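Local coordinates for protein split-Soret cytochrome c (Desulfovibrio desulfuricans, PDB 1H21) that carries two hemes c and probably one [2Fe-2S] cluster per subunit of an electron-transfer homodimer that may take part in sulfate reduction, at residues 77-81 against 82-86; 144-147 against 148-151. One frame throughout, in Å; residues are numbered along the deposited sequence.

Contact 1: 77-81 against 82-86. Unlike the reference sequence in segment 82-86: C86 (reference Tyr).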
ATOM      1  N   GLY A  77      -4.930  -8.135  -3.630  1.00 28.20           N
ATOM      2  CA  GLY A  77      -6.205  -7.437  -3.582  1.00 28.11           C
ATOM      3  C   GLY A  77      -6.162  -6.058  -2.943  1.00 31.60           C
ATOM      4  O   GLY A  77      -7.166  -5.566  -2.419  1.00 36.70           O
ATOM      5  N   GLY A  78      -5.009  -5.407  -3.024  1.00 31.45           N
ATOM      6  CA  GLY A  78      -4.861  -4.099  -2.422  1.00 25.85           C
ATOM      7  C   GLY A  78      -4.765  -4.226  -0.918  1.00 24.39           C
ATOM      8  O   GLY A  78      -5.149  -3.317  -0.205  1.00 26.90           O
ATOM      9  N   ILE A  79      -4.174  -5.326  -0.455  1.00 26.90           N
ATOM     10  CA  ILE A  79      -3.987  -5.665   0.971  1.00 25.56           C
ATOM     11  C   ILE A  79      -5.262  -6.331   1.545  1.00 25.12           C
ATOM     12  O   ILE A  79      -6.211  -5.671   1.966  1.00 26.14           O
ATOM     13  CB  ILE A  79      -3.516  -4.437   1.833  1.00 21.47           C
ATOM     14  CG1 ILE A  79      -2.261  -3.798   1.235  1.00 18.65           C
ATOM     15  CG2 ILE A  79      -3.201  -4.861   3.243  1.00 19.60           C
ATOM     16  CD1 ILE A  79      -1.942  -2.411   1.816  1.00 13.93           C
ATOM     17  N   SER A  80      -5.301  -7.655   1.469  1.00 26.81           N
ATOM     18  CA  SER A  80      -6.431  -8.417   1.954  1.00 29.65           C
ATOM     19  C   SER A  80      -7.778  -7.897   1.455  1.00 33.82           C
ATOM     20  O   SER A  80      -8.705  -7.691   2.247  1.00 40.51           O
ATOM     21  CB  SER A  80      -6.417  -8.447   3.471  1.00 27.80           C
ATOM     22  OG  SER A  80      -5.619  -9.496   3.925  1.00 29.89           O
ATOM     23  N   ASP A  81      -7.869  -7.667   0.149  1.00 32.78           N
ATOM     24  CA  ASP A  81      -9.095  -7.184  -0.501  1.00 32.17           C
ATOM     25  C   ASP A  81      -9.599  -5.827  -0.091  1.00 28.48           C
ATOM     26  O   ASP A  81     -10.774  -5.534  -0.256  1.00 32.55           O
ATOM     27  CB  ASP A  81     -10.244  -8.171  -0.332  1.00 37.30           C
ATOM     28  CG  ASP A  81      -9.897  -9.558  -0.809  1.00 48.38           C
ATOM     29  OD1 ASP A  81      -9.069  -9.701  -1.750  1.00 50.88           O
ATOM     30  OD2 ASP A  81     -10.454 -10.519  -0.220  1.00 53.61           O
ATOM     31  N   TRP A  82      -8.748  -5.003   0.485  1.00 25.01           N
ATOM     32  CA  TRP A  82      -9.193  -3.686   0.863  1.00 23.64           C
ATOM     33  C   TRP A  82      -9.164  -2.741  -0.339  1.00 24.62           C
ATOM     34  O   TRP A  82      -9.611  -1.598  -0.243  1.00 28.73           O
ATOM     35  CB  TRP A  82      -8.378  -3.182   2.037  1.00 20.85           C
ATOM     36  CG  TRP A  82      -8.922  -3.719   3.299  1.00 24.75           C
ATOM     37  CD1 TRP A  82      -8.919  -5.030   3.727  1.00 19.72           C
ATOM     38  CD2 TRP A  82      -9.661  -2.977   4.261  1.00 25.68           C
ATOM     39  NE1 TRP A  82      -9.629  -5.136   4.902  1.00 17.40           N
ATOM     40  CE2 TRP A  82     -10.102  -3.892   5.249  1.00 24.54           C
ATOM     41  CE3 TRP A  82     -10.010  -1.619   4.382  1.00 23.50           C
ATOM     42  CZ2 TRP A  82     -10.875  -3.485   6.345  1.00 23.36           C
ATOM     43  CZ3 TRP A  82     -10.775  -1.214   5.466  1.00 19.61           C
ATOM     44  CH2 TRP A  82     -11.201  -2.145   6.432  1.00 22.01           C
ATOM     45  N   GLY A  83      -8.682  -3.245  -1.479  1.00 20.18           N
ATOM     46  CA  GLY A  83      -8.620  -2.460  -2.697  1.00 18.07           C
ATOM     47  C   GLY A  83      -7.842  -1.160  -2.654  1.00 21.41           C
ATOM     48  O   GLY A  83      -8.170  -0.214  -3.360  1.00 23.82           O
ATOM     49  N   THR A  84      -6.796  -1.087  -1.849  1.00 24.66           N
ATOM     50  CA  THR A  84      -6.008   0.144  -1.788  1.00 25.15           C
ATOM     51  C   THR A  84      -4.954   0.126  -2.915  1.00 25.56           C
ATOM     52  O   THR A  84      -5.290  -0.136  -4.069  1.00 26.25           O
ATOM     53  CB  THR A  84      -5.372   0.380  -0.361  1.00 26.25           C
ATOM     54  OG1 THR A  84      -4.382  -0.625  -0.064  1.00 20.84           O
ATOM     55  CG2 THR A  84      -6.470   0.358   0.733  1.00 18.53           C
ATOM     56  N   ILE A  85      -3.691   0.382  -2.593  1.00 22.78           N
ATOM     57  CA  ILE A  85      -2.632   0.387  -3.586  1.00 22.92           C
ATOM     58  C   ILE A  85      -2.612  -0.934  -4.362  1.00 24.51           C
ATOM     59  O   ILE A  85      -2.763  -2.006  -3.763  1.00 25.79           O
ATOM     60  CB  ILE A  85      -1.258   0.608  -2.891  1.00 22.76           C
ATOM     61  CG1 ILE A  85      -0.116   0.598  -3.913  1.00 28.49           C
ATOM     62  CG2 ILE A  85      -1.024  -0.465  -1.864  1.00 21.85           C
ATOM     63  CD1 ILE A  85      -0.203   1.670  -4.975  1.00 26.13           C
ATOM     64  N   CYS A  86      -2.489  -0.869  -5.689  1.00 27.60           N
ATOM     65  CA  CYS A  86      -2.409  -2.102  -6.465  1.00 31.07           C
ATOM     66  C   CYS A  86      -1.135  -2.859  -6.093  1.00 27.73           C
ATOM     67  O   CYS A  86      -0.036  -2.311  -6.142  1.00 29.00           O
ATOM     68  CB  CYS A  86      -2.510  -1.824  -7.960  1.00 34.12           C
ATOM     69  SG  CYS A  86      -4.130  -2.400  -8.591  1.00 49.80           S
TER
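With a chi1 of 67°, T84 has OG1 tucked between its own backbone N and carbonyl carbon, and from there the hydroxyl turns back to the carbonyl of G78. W82 is set differently: its CG lies opposite the carbonyl carbon (chi1 -83°), which brings the indole beside the carbonyls of I79 and S80. The chain ahead of these two residues makes a type I' beta turn from I79 to W82. S80 and D81 at its centre both have positive phi, and W82 N closes it on I79 O at 3.0 Å, approaching from above the carbonyl plane. A wider loop is drawn in by G83 N, which bonds G77 O in the plane of that carbonyl at 2.9 Å. Two donors from one residue grip G78 O: T84 N arrives on a lone pair of G78 O at 3.2 Å, whereas T84 OG1, 2.8 Å from G78 O, stands 40° out of the carbonyl plane. CD1 of I79 passes 3.6 Å from T84 OG1 and makes an apolar contact with CG2 of I85. The indole meets the turn with its pyrrole edge, W82 CD1 lying 3.1 Å from S80 O near the ring plane. Its NE1 bonds OD1 of N110 in the second subunit, and F113 of that subunit meets the ring edge-to-face, so the turn also belongs to the dimer interface. The loop leads to C86, N-cap of helix 87-99 and an inferred cluster ligand. Buried G78, at positive phi, directs a C-H from CA toward I85 O at 3.3 Å.

Contact 2: 144-147 against 148-151. With HEC (heme c), chain H.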
ATOM      1  N   SER A 144      -5.844   5.668 -11.938  1.00 31.25           N
ATOM      2  CA  SER A 144      -5.733   5.418 -10.512  1.00 32.49           C
ATOM      3  C   SER A 144      -4.787   4.274 -10.228  1.00 31.66           C
ATOM      4  O   SER A 144      -4.801   3.239 -10.882  1.00 34.48           O
ATOM      5  CB  SER A 144      -7.100   5.115  -9.867  1.00 37.99           C
ATOM      6  OG  SER A 144      -6.998   4.813  -8.466  1.00 35.34           O
ATOM      7  N   VAL A 145      -3.986   4.497  -9.204  1.00 30.10           N
ATOM      8  CA  VAL A 145      -2.999   3.576  -8.705  1.00 27.49           C
ATOM      9  C   VAL A 145      -3.682   2.659  -7.671  1.00 27.45           C
ATOM     10  O   VAL A 145      -3.143   1.615  -7.278  1.00 29.83           O
ATOM     11  CB  VAL A 145      -1.873   4.452  -8.125  1.00 28.30           C
ATOM     12  CG1 VAL A 145      -1.303   3.882  -6.885  1.00 39.93           C
ATOM     13  CG2 VAL A 145      -0.807   4.681  -9.184  1.00 29.27           C
ATOM     14  N   LEU A 146      -4.922   3.010  -7.330  1.00 27.87           N
ATOM     15  CA  LEU A 146      -5.718   2.275  -6.361  1.00 26.69           C
ATOM     16  C   LEU A 146      -6.469   1.132  -7.010  1.00 26.86           C
ATOM     17  O   LEU A 146      -7.167   1.342  -7.991  1.00 28.26           O
ATOM     18  CB  LEU A 146      -6.702   3.226  -5.681  1.00 22.64           C
ATOM     19  CG  LEU A 146      -6.077   4.338  -4.833  1.00 26.68           C
ATOM     20  CD1 LEU A 146      -7.164   5.159  -4.168  1.00 19.47           C
ATOM     21  CD2 LEU A 146      -5.119   3.722  -3.795  1.00 18.01           C
ATOM     22  N   CYS A 147      -6.311  -0.066  -6.453  1.00 29.16           N
ATOM     23  CA  CYS A 147      -6.955  -1.301  -6.910  1.00 31.05           C
ATOM     24  C   CYS A 147      -8.483  -1.220  -7.043  1.00 31.62           C
ATOM     25  O   CYS A 147      -9.061  -1.743  -7.997  1.00 32.42           O
ATOM     26  CB  CYS A 147      -6.624  -2.405  -5.915  1.00 35.98           C
ATOM     27  SG  CYS A 147      -6.150  -3.954  -6.602  1.00 52.11           S
ATOM     28  N   HIS A 148      -9.147  -0.606  -6.066  1.00 33.21           N
ATOM     29  CA  HIS A 148     -10.599  -0.487  -6.118  1.00 32.13           C
ATOM     30  C   HIS A 148     -11.040   0.224  -7.370  1.00 32.04           C
ATOM     31  O   HIS A 148     -11.944  -0.246  -8.056  1.00 35.66           O
ATOM     32  CB  HIS A 148     -11.197   0.279  -4.935  1.00 31.16           C
ATOM     33  CG  HIS A 148     -12.654   0.598  -5.128  1.00 29.16           C
ATOM     34  ND1 HIS A 148     -13.653  -0.346  -5.137  1.00 28.12           N
ATOM     35  CD2 HIS A 148     -13.261   1.767  -5.450  1.00 27.20           C
ATOM     36  CE1 HIS A 148     -14.798   0.260  -5.470  1.00 25.40           C
ATOM     37  NE2 HIS A 148     -14.620   1.548  -5.670  1.00 24.54           N
ATOM     38  N   ILE A 149     -10.437   1.382  -7.626  1.00 26.92           N
ATOM     39  CA  ILE A 149     -10.755   2.187  -8.798  1.00 27.81           C
ATOM     40  C   ILE A 149     -10.369   1.538 -10.126  1.00 30.30           C
ATOM     41  O   ILE A 149     -11.119   1.576 -11.087  1.00 34.73           O
ATOM     42  CB  ILE A 149     -10.102   3.563  -8.697  1.00 26.09           C
ATOM     43  CG1 ILE A 149     -10.635   4.269  -7.454  1.00 26.53           C
ATOM     44  CG2 ILE A 149     -10.445   4.402  -9.919  1.00 29.53           C
ATOM     45  CD1 ILE A 149     -10.187   5.668  -7.326  1.00 28.41           C
ATOM     46  N   SER A 150      -9.177   0.974 -10.171  1.00 33.63           N
ATOM     47  CA  SER A 150      -8.664   0.303 -11.356  1.00 35.26           C
ATOM     48  C   SER A 150      -9.571  -0.883 -11.738  1.00 37.97           C
ATOM     49  O   SER A 150     -10.127  -0.928 -12.847  1.00 38.64           O
ATOM     50  CB  SER A 150      -7.225  -0.173 -11.065  1.00 32.80           C
ATOM     51  OG  SER A 150      -6.666  -0.939 -12.114  1.00 35.29           O
ATOM     52  N   VAL A 151      -9.749  -1.821 -10.811  1.00 38.27           N
ATOM     53  CA  VAL A 151     -10.566  -3.001 -11.078  1.00 40.19           C
ATOM     54  C   VAL A 151     -12.067  -2.721 -11.271  1.00 38.91           C
ATOM     55  O   VAL A 151     -12.632  -3.077 -12.302  1.00 39.65           O
ATOM     56  CB  VAL A 151     -10.356  -4.100  -9.987  1.00 42.40           C
ATOM     57  CG1 VAL A 151     -11.245  -5.308 -10.269  1.00 37.30           C
ATOM     58  CG2 VAL A 151      -8.877  -4.532  -9.934  1.00 42.12           C
TER
HETATM   59 FE   HEC H1249     -16.019   2.927  -5.405  1.00 31.46          FE
HETATM   60  CHA HEC H1249     -15.884   2.975  -8.748  1.00 26.28           C
HETATM   61  CHB HEC H1249     -18.624   0.660  -5.516  1.00 25.40           C
HETATM   62  CHC HEC H1249     -15.704   2.408  -2.058  1.00 27.13           C
HETATM   63  CHD HEC H1249     -14.076   5.665  -5.186  1.00 27.57           C
HETATM   64  NA  HEC H1249     -17.052   2.086  -6.861  1.00 25.50           N
HETATM   65  C1A HEC H1249     -16.744   2.092  -8.198  1.00 26.00           C
HETATM   66  C2A HEC H1249     -17.537   1.149  -8.966  1.00 29.21           C
HETATM   67  C3A HEC H1249     -18.440   0.592  -8.054  1.00 30.35           C
HETATM   68  C4A HEC H1249     -18.122   1.187  -6.745  1.00 30.27           C
HETATM   69  CMA HEC H1249     -19.492  -0.493  -8.298  1.00 28.23           C
HETATM   70  CAA HEC H1249     -17.447   0.871 -10.478  1.00 26.99           C
HETATM   71  CBA HEC H1249     -18.384   1.726 -11.332  1.00 28.75           C
HETATM   72  CGA HEC H1249     -17.823   3.083 -11.736  1.00 29.83           C
HETATM   73  O1A HEC H1249     -18.503   4.112 -11.544  1.00 30.58           O
HETATM   74  O2A HEC H1249     -16.713   3.115 -12.294  1.00 34.30           O
HETATM   75  NB  HEC H1249     -17.015   1.810  -4.051  1.00 22.81           N
HETATM   76  C1B HEC H1249     -18.095   0.954  -4.256  1.00 23.18           C
HETATM   77  C2B HEC H1249     -18.463   0.230  -3.021  1.00 26.34           C
HETATM   78  C3B HEC H1249     -17.532   0.639  -2.078  1.00 27.35           C
HETATM   79  C4B HEC H1249     -16.687   1.648  -2.719  1.00 24.27           C
HETATM   80  CMB HEC H1249     -19.655  -0.735  -2.799  1.00 17.64           C
HETATM   81  CAB HEC H1249     -17.434   0.186  -0.751  1.00 29.36           C
HETATM   82  CBB HEC H1249     -17.230  -1.231  -0.461  1.00 31.21           C
HETATM   83  NC  HEC H1249     -14.978   3.818  -3.972  1.00 25.89           N
HETATM   84  C1C HEC H1249     -14.918   3.430  -2.639  1.00 27.88           C
HETATM   85  C2C HEC H1249     -13.989   4.287  -1.920  1.00 30.05           C
HETATM   86  C3C HEC H1249     -13.475   5.243  -2.806  1.00 25.00           C
HETATM   87  C4C HEC H1249     -14.157   4.932  -4.049  1.00 24.27           C
HETATM   88  CMC HEC H1249     -13.733   4.187  -0.399  1.00 27.05           C
HETATM   89  CAC HEC H1249     -12.660   6.364  -2.493  1.00 25.76           C
HETATM   90  CBC HEC H1249     -11.265   6.323  -1.983  1.00 12.50           C
HETATM   91  ND  HEC H1249     -15.287   4.111  -6.705  1.00 28.72           N
HETATM   92  C1D HEC H1249     -14.607   5.280  -6.450  1.00 31.88           C
HETATM   93  C2D HEC H1249     -14.178   5.877  -7.691  1.00 29.68           C
HETATM   94  C3D HEC H1249     -14.565   5.095  -8.709  1.00 31.44           C
HETATM   95  C4D HEC H1249     -15.254   3.978  -8.073  1.00 28.84           C
HETATM   96  CMD HEC H1249     -13.377   7.145  -7.816  1.00 28.26           C
HETATM   97  CAD HEC H1249     -14.322   5.372 -10.204  1.00 30.55           C
HETATM   98  CBD HEC H1249     -15.484   6.119 -10.841  1.00 36.50           C
HETATM   99  CGD HEC H1249     -15.275   6.365 -12.330  1.00 42.44           C
HETATM  100  O1D HEC H1249     -15.433   5.412 -13.137  1.00 35.94           O
HETATM  101  O2D HEC H1249     -14.936   7.522 -12.685  1.00 42.50           O
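The imidazole of H148 has the meso carbon CHC of heme c over one face, 3.8 Å above the ring plane and displaced toward the rim, while the pyrrole nitrogen NA lies at its edge, in the ring plane. H148 NE2, on the same edge, binds the heme iron at 2.0 Å. The ring gets there because CG runs anti to the backbone N (chi1 170°), swinging it off the helix toward the porphyrin. ND1 bonds the backbone carbonyl of K224 in the second subunit, a second tether that limits rotation of the ring about the metal bond. I149, the next residue, lies alongside the same heme with its CD1 3.5 Å from the methyl CMD. Its other branch, I149 CG2, packs 3.4 Å from CB of S144, so I149 is wedged between the porphyrin and the preceding loop. S144 OG accepts from L146 N at 3.0 Å, an ST turn that shapes the chain just before the helix. L146 is the N-cap residue, and L146 O receives S150 N almost end-on at 3.0 Å with an N-H...O angle of 167°. C147 O takes V151 N at 2.9 Å in the following bond, tilted 27° from the carbonyl plane. Beside it, C147 SG lies 4.3 Å from CG2 of V151. The buried hydroxyl of S150 is satisfied by Y116 OH and R170 NH2. Because H233 of the second subunit also binds this iron through NE2, the site is bis-histidine heme c ligation shared across the dimer, with one axial ligand supplied from the first turn of helix 147-158.

How the contacts relate
Contact 1 lies against contact 2 through the backbone, their centres about 9 Å apart. T84 O meets C147 N at 2.6 Å and G83 O meets H148 N at 2.9 Å, both probable hydrogen bonds, so the loop 82-86 probably supplies acceptors to the first N-H groups of helix 147-158. C86 SG and C147 SG are 3.2 Å apart, a proximity consistent with their inferred role, with C44 and C171, as ligands of what is probably a [2Fe-2S] cluster. Thus contact 1 contributes C86 to the inferred cluster site, while contact 2 links that site to the heme iron through the adjacent residues C147 and H148.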